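Local coordinates for regulator of G-protein signalling 3 isoform 1 (Homo sapiens, PDB 2F5Y) that probably restrains G-protein signalling by speeding GTP hydrolysis on G-alpha subunits, and carries a PDZ domain expected to bind peptide segments of partner proteins, at residues Q50-P55 and E74-V79; R5-P10 and A40-L45. All coordinates share one frame; numbering follows the deposited sequence.

Both contacts use the antiparallel sheet of the PDZ domain, in which strand 74-81 lies between strands 3-10 and 47-51. Interaction 1 joins two strands edge to edge within the sheet, through backbone hydrogen bonds and an asparagine side chain, with Leu51, Ile75 and Leu77 buried on one side and Gln50 and Leu78 partly exposed on the other. Interaction 2 lays the end of helix 36-40 and the following loop against strand 3-10 through apolar touches. Each contact has a bridging water, but interaction 2 lacks direct hydrogen bonds. Probable hydrogen bonds from Ile7 N to Leu77 O and from Val79 N to Arg5 O tie the two together, and Leu77 and Leu42 share the same core.

Interaction 1 of 2, residues Q50-P55 and E74-V79; sequences QLNERP and EIILLV
The flat carboxamide of Asn52 meets strand 74-81 with its oxygen rather than with a face: Ile76 N points at OD1 from 2.8 Å, nearly along the C=O axis. Where Asn52 N bonds to Ile76 O, at 2.7 Å, the donor lies in the carbonyl plane, whereas Leu78 N reaches Gln50 O from 31° off that plane, at 3.0 Å. This is an antiparallel strand pairing in the PDZ fold; at its end a type II' turn from Leu51 to Arg54 makes the tight hairpin from strand 47-51 to strand 54-55. Gln50 and Leu78 form a hydrogen-bonded pair, although the return bond from Gln50 N to Leu78 O is weak; Leu51 and Leu77 form the non-hydrogen-bonded pair next to it. Asn52 comes just past the strand, with the positive phi (53°) that such a turn demands, and chi1 (-62°) sets its CG beside its own N. The bond of OD1 to Ile76 N prolongs the pairing after the backbone has turned off. An alanine here would probably leave Ile76 N without its acceptor and weaken the hold of the turn on the neighbouring strand. On the buried side, Leu51 CD1 presses on Leu77 CD2 at 3.4 Å and on Ile75 CG2 at 3.8 Å, the side chains crossing at a slant. Phe18 packs on both Ile75 and Leu77, and Phe16 on Ile75, so this side belongs to the hydrophobic core; Phe16 and Phe18 are part of what is, as in other PDZ domains, probably the carboxylate-binding loop. On the partly exposed side Gln50 CB rests against Leu78 CB. A water also donates to both Asn52 O and Ile76 O, each 2.7 Å from it, giving Ile76 O a second donor besides Asn52 N.

Interaction 2 of 2, residues R5-P10 and A40-L45; sequences RQITIP and AGLQQL
Ile7 holds its CG2 anti to the backbone N and its CG1 anti to the carbonyl carbon (chi1 -54°), and the branch methyl CG2 so placed meets both Ala40 and Leu42. A chi2 of -64° then turns CD1 to the peptide of Gly41, 4.0 Å from Gly41 C. Ile9, two residues on along the same strand, brings its CG1 against the methyl of Ala40. Here the PDZ fold sets the C-terminal end of its short helix 36-40 on edge strand 3-10, the helix closing in a Schellman motif at Gly41. Ala40 CB sits over the gap between the two isoleucines, 3.8 Å from Ile7 CG2 and 3.8 Å from Ile9 CG1, and also comes within 3.5 Å of Thr8 O. Gly41 carries a positive phi of 114°; a beta carbon there would collide with the carbonyl oxygen of Ala40 and crowd Ile7 CD1. Beyond the glycine the chain runs on extended, and Leu42 turns into the core: its CB lies 4.2 Å from Ile7 CG2, its CD2 4.2 Å from Ile9 CD1, a looser fit than that of Ala40. Leu42 also packs on Ala37 of the helix and on Val28 and Val31 of strand 27-31, so it links the helix, the two-stranded sheet and the edge strand. Ile9 likewise touches Pro36 and Ala37, while Gly41 O accepts a hydrogen bond from Arg81 NH2. No direct hydrogen bond joins the two segments, but one water ties their backbones together, accepting from Thr8 N and donating to Ala40 O, the latter 2.7 Å away.

Interaction 1 of 2, residues Q50-P55 and E74-V79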
loop_
_atom_site.group_PDB
_atom_site.type_symbol
_atom_site.label_atom_id
_atom_site.label_comp_id
_atom_site.label_asym_id
_atom_site.label_seq_id
_atom_site.Cartn_x
_atom_site.Cartn_y
_atom_site.Cartn_z
ATOM N N GLN A 50 -7.232 3.451 1.965
ATOM C CA GLN A 50 -7.227 3.180 3.402
ATOM C C GLN A 50 -6.007 2.360 3.809
ATOM O O GLN A 50 -5.590 1.434 3.090
ATOM C CB GLN A 50 -8.489 2.416 3.819
ATOM C CG GLN A 50 -8.783 2.474 5.312
ATOM C CD GLN A 50 -10.199 2.060 5.651
ATOM O OE1 GLN A 50 -10.475 0.881 5.836
ATOM N NE2 GLN A 50 -11.102 3.032 5.748
ATOM N N LEU A 51 -5.447 2.723 4.964
ATOM C CA LEU A 51 -4.388 1.979 5.620
ATOM C C LEU A 51 -4.893 1.581 7.016
ATOM O O LEU A 51 -5.149 2.438 7.863
ATOM C CB LEU A 51 -3.140 2.847 5.748
ATOM C CG LEU A 51 -2.046 2.298 6.654
ATOM C CD1 LEU A 51 -1.400 1.141 5.957
ATOM C CD2 LEU A 51 -1.037 3.381 6.989
ATOM N N ASN A 52 -5.027 0.283 7.244
ATOM C CA ASN A 52 -5.588 -0.230 8.506
ATOM C C ASN A 52 -6.951 0.429 8.776
ATOM O O ASN A 52 -7.815 0.377 7.909
ATOM C CB ASN A 52 -4.547 -0.098 9.639
ATOM C CG ASN A 52 -3.277 -0.929 9.349
ATOM O OD1 ASN A 52 -3.324 -1.896 8.582
ATOM N ND2 ASN A 52 -2.145 -0.537 9.931
ATOM N N GLU A 53 -7.159 1.064 9.925
ATOM C CA GLU A 53 -8.472 1.668 10.202
ATOM C C GLU A 53 -8.668 3.047 9.548
ATOM O O GLU A 53 -9.799 3.528 9.442
ATOM C CB GLU A 53 -8.698 1.785 11.721
ATOM N N ARG A 54 -7.579 3.642 9.067
ATOM C CA ARG A 54 -7.568 5.056 8.701
ATOM C C ARG A 54 -7.684 5.333 7.205
ATOM O O ARG A 54 -6.852 4.892 6.424
ATOM C CB ARG A 54 -6.297 5.702 9.246
ATOM C CG ARG A 54 -6.224 5.625 10.765
ATOM C CD ARG A 54 -5.310 6.678 11.346
ATOM N NE ARG A 54 -3.907 6.280 11.311
ATOM C CZ ARG A 54 -2.886 7.101 11.533
ATOM N NH1 ARG A 54 -1.656 6.625 11.479
ATOM N NH2 ARG A 54 -3.081 8.395 11.804
ATOM N N PRO A 55 -8.730 6.081 6.797
ATOM C CA PRO A 55 -8.773 6.531 5.404
ATOM C C PRO A 55 -7.648 7.524 5.092
ATOM O O PRO A 55 -7.377 8.433 5.883
ATOM C CB PRO A 55 -10.136 7.214 5.294
ATOM C CG PRO A 55 -10.480 7.585 6.645
ATOM C CD PRO A 55 -9.913 6.547 7.538
ATOM N N GLU A 74 1.603 -6.107 10.324
ATOM C CA GLU A 74 1.035 -6.132 8.988
ATOM C C GLU A 74 0.226 -4.882 8.705
ATOM O O GLU A 74 -0.302 -4.242 9.624
ATOM C CB GLU A 74 0.126 -7.353 8.813
ATOM C CG GLU A 74 -1.225 -7.244 9.494
ATOM C CD GLU A 74 -2.083 -8.483 9.285
ATOM O OE1 GLU A 74 -1.541 -9.503 8.818
ATOM O OE2 GLU A 74 -3.295 -8.434 9.595
ATOM N N ILE A 75 0.122 -4.561 7.418
ATOM C CA ILE A 75 -0.755 -3.510 6.964
ATOM C C ILE A 75 -1.903 -4.160 6.205
ATOM O O ILE A 75 -1.742 -5.200 5.573
ATOM C CB ILE A 75 -0.038 -2.469 6.057
ATOM C CG1 ILE A 75 0.638 -3.138 4.854
ATOM C CG2 ILE A 75 0.973 -1.658 6.866
ATOM C CD1 ILE A 75 1.174 -2.131 3.800
ATOM N N ILE A 76 -3.077 -3.551 6.312
ATOM C CA ILE A 76 -4.216 -3.913 5.487
ATOM C C ILE A 76 -4.529 -2.662 4.700
ATOM O O ILE A 76 -4.880 -1.638 5.285
ATOM C CB ILE A 76 -5.435 -4.309 6.317
ATOM C CG1 ILE A 76 -5.059 -5.384 7.330
ATOM C CG2 ILE A 76 -6.557 -4.798 5.394
ATOM C CD1 ILE A 76 -6.058 -5.506 8.479
ATOM N N LEU A 77 -4.348 -2.730 3.385
ATOM C CA LEU A 77 -4.620 -1.595 2.517
ATOM C C LEU A 77 -5.880 -1.872 1.748
ATOM O O LEU A 77 -6.052 -2.966 1.229
ATOM C CB LEU A 77 -3.513 -1.407 1.495
ATOM C CG LEU A 77 -2.099 -1.135 1.966
ATOM C CD1 LEU A 77 -1.197 -1.051 0.705
ATOM C CD2 LEU A 77 -2.050 0.156 2.799
ATOM N N LEU A 78 -6.764 -0.886 1.681
ATOM C CA LEU A 78 -7.844 -0.935 0.736
ATOM C C LEU A 78 -7.414 -0.111 -0.480
ATOM O O LEU A 78 -7.102 1.068 -0.362
ATOM C CB LEU A 78 -9.126 -0.389 1.340
ATOM C CG LEU A 78 -10.311 -0.592 0.405
ATOM C CD1 LEU A 78 -10.773 -2.038 0.473
ATOM C CD2 LEU A 78 -11.404 0.366 0.768
ATOM N N VAL A 79 -7.395 -0.746 -1.645
ATOM C CA VAL A 79 -7.007 -0.075 -2.870
ATOM C C VAL A 79 -8.107 -0.071 -3.912
ATOM O O VAL A 79 -9.017 -0.890 -3.895
ATOM C CB VAL A 79 -5.741 -0.688 -3.488
ATOM C CG1 VAL A 79 -4.602 -0.621 -2.474
ATOM C CG2 VAL A 79 -5.994 -2.106 -3.947
HETATM O O HOH W 1 -7.459 -1.081 5.636
#

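Interaction 2 of 2, residues R5-P10 and A40-L45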
loop_
_atom_site.group_PDB
_atom_site.type_symbol
_atom_site.label_atom_id
_atom_site.label_comp_id
_atom_site.label_asym_id
_atom_site.label_seq_id
_atom_site.Cartn_x
_atom_site.Cartn_y
_atom_site.Cartn_z
ATOM N N ARG A 5 -10.025 -3.581 -3.825
ATOM C CA ARG A 5 -9.454 -4.773 -3.240
ATOM C C ARG A 5 -8.872 -4.432 -1.878
ATOM O O ARG A 5 -8.272 -3.373 -1.679
ATOM C CB ARG A 5 -8.355 -5.354 -4.143
ATOM C CG ARG A 5 -8.836 -5.836 -5.524
ATOM C CD ARG A 5 -9.710 -7.087 -5.467
ATOM N NE ARG A 5 -8.957 -8.325 -5.251
ATOM C CZ ARG A 5 -8.819 -8.964 -4.085
ATOM N NH1 ARG A 5 -8.108 -10.086 -4.042
ATOM N NH2 ARG A 5 -9.374 -8.504 -2.958
ATOM N N GLN A 6 -9.065 -5.337 -0.932
ATOM C CA GLN A 6 -8.421 -5.239 0.353
ATOM C C GLN A 6 -7.214 -6.185 0.339
ATOM O O GLN A 6 -7.378 -7.381 0.129
ATOM C CB GLN A 6 -9.404 -5.644 1.442
ATOM C CG GLN A 6 -8.801 -5.687 2.830
ATOM C CD GLN A 6 -9.772 -6.219 3.838
ATOM O OE1 GLN A 6 -9.956 -7.432 3.952
ATOM N NE2 GLN A 6 -10.423 -5.317 4.566
ATOM N N ILE A 7 -6.025 -5.647 0.580
ATOM C CA ILE A 7 -4.771 -6.390 0.479
ATOM C C ILE A 7 -4.097 -6.391 1.854
ATOM O O ILE A 7 -3.830 -5.316 2.411
ATOM C CB ILE A 7 -3.810 -5.710 -0.527
ATOM C CG1 ILE A 7 -4.477 -5.514 -1.896
ATOM C CG2 ILE A 7 -2.491 -6.509 -0.670
ATOM C CD1 ILE A 7 -4.852 -6.794 -2.610
ATOM N N THR A 8 -3.818 -7.587 2.385
ATOM C CA THR A 8 -3.235 -7.753 3.734
ATOM C C THR A 8 -1.775 -8.192 3.595
ATOM O O THR A 8 -1.487 -9.271 3.096
ATOM C CB THR A 8 -4.013 -8.809 4.596
ATOM O OG1 THR A 8 -5.371 -8.385 4.795
ATOM C CG2 THR A 8 -3.365 -8.991 5.959
ATOM N N ILE A 9 -0.856 -7.348 4.042
ATOM C CA ILE A 9 0.557 -7.597 3.842
ATOM C C ILE A 9 1.236 -7.672 5.179
ATOM O O ILE A 9 1.389 -6.652 5.837
ATOM C CB ILE A 9 1.232 -6.479 3.063
ATOM C CG1 ILE A 9 0.410 -6.114 1.828
ATOM C CG2 ILE A 9 2.672 -6.902 2.704
ATOM C CD1 ILE A 9 0.785 -4.765 1.230
ATOM N N PRO A 10 1.640 -8.880 5.593
ATOM C CA PRO A 10 2.495 -9.001 6.780
ATOM C C PRO A 10 3.886 -8.438 6.503
ATOM O O PRO A 10 4.355 -8.465 5.367
ATOM C CB PRO A 10 2.544 -10.511 7.054
ATOM C CG PRO A 10 1.460 -11.117 6.188
ATOM C CD PRO A 10 1.307 -10.187 5.011
ATOM N N ALA A 40 1.048 -10.995 -1.572
ATOM C CA ALA A 40 -0.227 -10.534 -1.007
ATOM C C ALA A 40 -1.253 -10.132 -2.082
ATOM O O ALA A 40 -2.464 -10.205 -1.837
ATOM C CB ALA A 40 -0.001 -9.346 -0.036
ATOM N N GLY A 41 -0.776 -9.682 -3.246
ATOM C CA GLY A 41 -1.657 -9.267 -4.350
ATOM C C GLY A 41 -1.638 -7.776 -4.719
ATOM O O GLY A 41 -2.327 -7.362 -5.641
ATOM N N LEU A 42 -0.846 -6.957 -4.033
ATOM C CA LEU A 42 -0.684 -5.557 -4.441
ATOM C C LEU A 42 -0.086 -5.491 -5.851
ATOM O O LEU A 42 0.634 -6.388 -6.270
ATOM C CB LEU A 42 0.225 -4.825 -3.458
ATOM C CG LEU A 42 0.119 -3.309 -3.339
ATOM C CD1 LEU A 42 -1.221 -2.917 -2.764
ATOM C CD2 LEU A 42 1.250 -2.793 -2.480
ATOM N N GLN A 43 -0.418 -4.449 -6.592
ATOM C CA GLN A 43 0.152 -4.268 -7.911
ATOM C C GLN A 43 0.247 -2.796 -8.243
ATOM O O GLN A 43 -0.430 -1.966 -7.645
ATOM C CB GLN A 43 -0.656 -5.022 -8.973
ATOM C CG GLN A 43 -2.055 -4.507 -9.189
ATOM C CD GLN A 43 -2.826 -5.360 -10.167
ATOM O OE1 GLN A 43 -2.807 -6.582 -10.075
ATOM N NE2 GLN A 43 -3.515 -4.718 -11.109
ATOM N N GLN A 44 1.113 -2.488 -9.200
ATOM C CA GLN A 44 1.346 -1.118 -9.607
ATOM C C GLN A 44 0.056 -0.483 -10.124
ATOM O O GLN A 44 -0.812 -1.185 -10.648
ATOM C CB GLN A 44 2.453 -1.064 -10.660
ATOM C CG GLN A 44 2.091 -1.691 -11.976
ATOM C CD GLN A 44 3.310 -1.916 -12.856
ATOM O OE1 GLN A 44 4.192 -2.717 -12.527
ATOM N NE2 GLN A 44 3.361 -1.214 -13.984
ATOM N N LEU A 45 -0.038 0.845 -9.969
ATOM C CA LEU A 45 -1.225 1.653 -10.309
ATOM C C LEU A 45 -2.339 1.570 -9.270
ATOM O O LEU A 45 -3.311 2.333 -9.347
ATOM C CB LEU A 45 -1.798 1.343 -11.704
ATOM C CG LEU A 45 -1.292 2.123 -12.921
ATOM C CD1 LEU A 45 -1.489 3.617 -12.745
ATOM C CD2 LEU A 45 0.161 1.792 -13.176
HETATM O O HOH W 2 -4.023 -9.915 0.360
#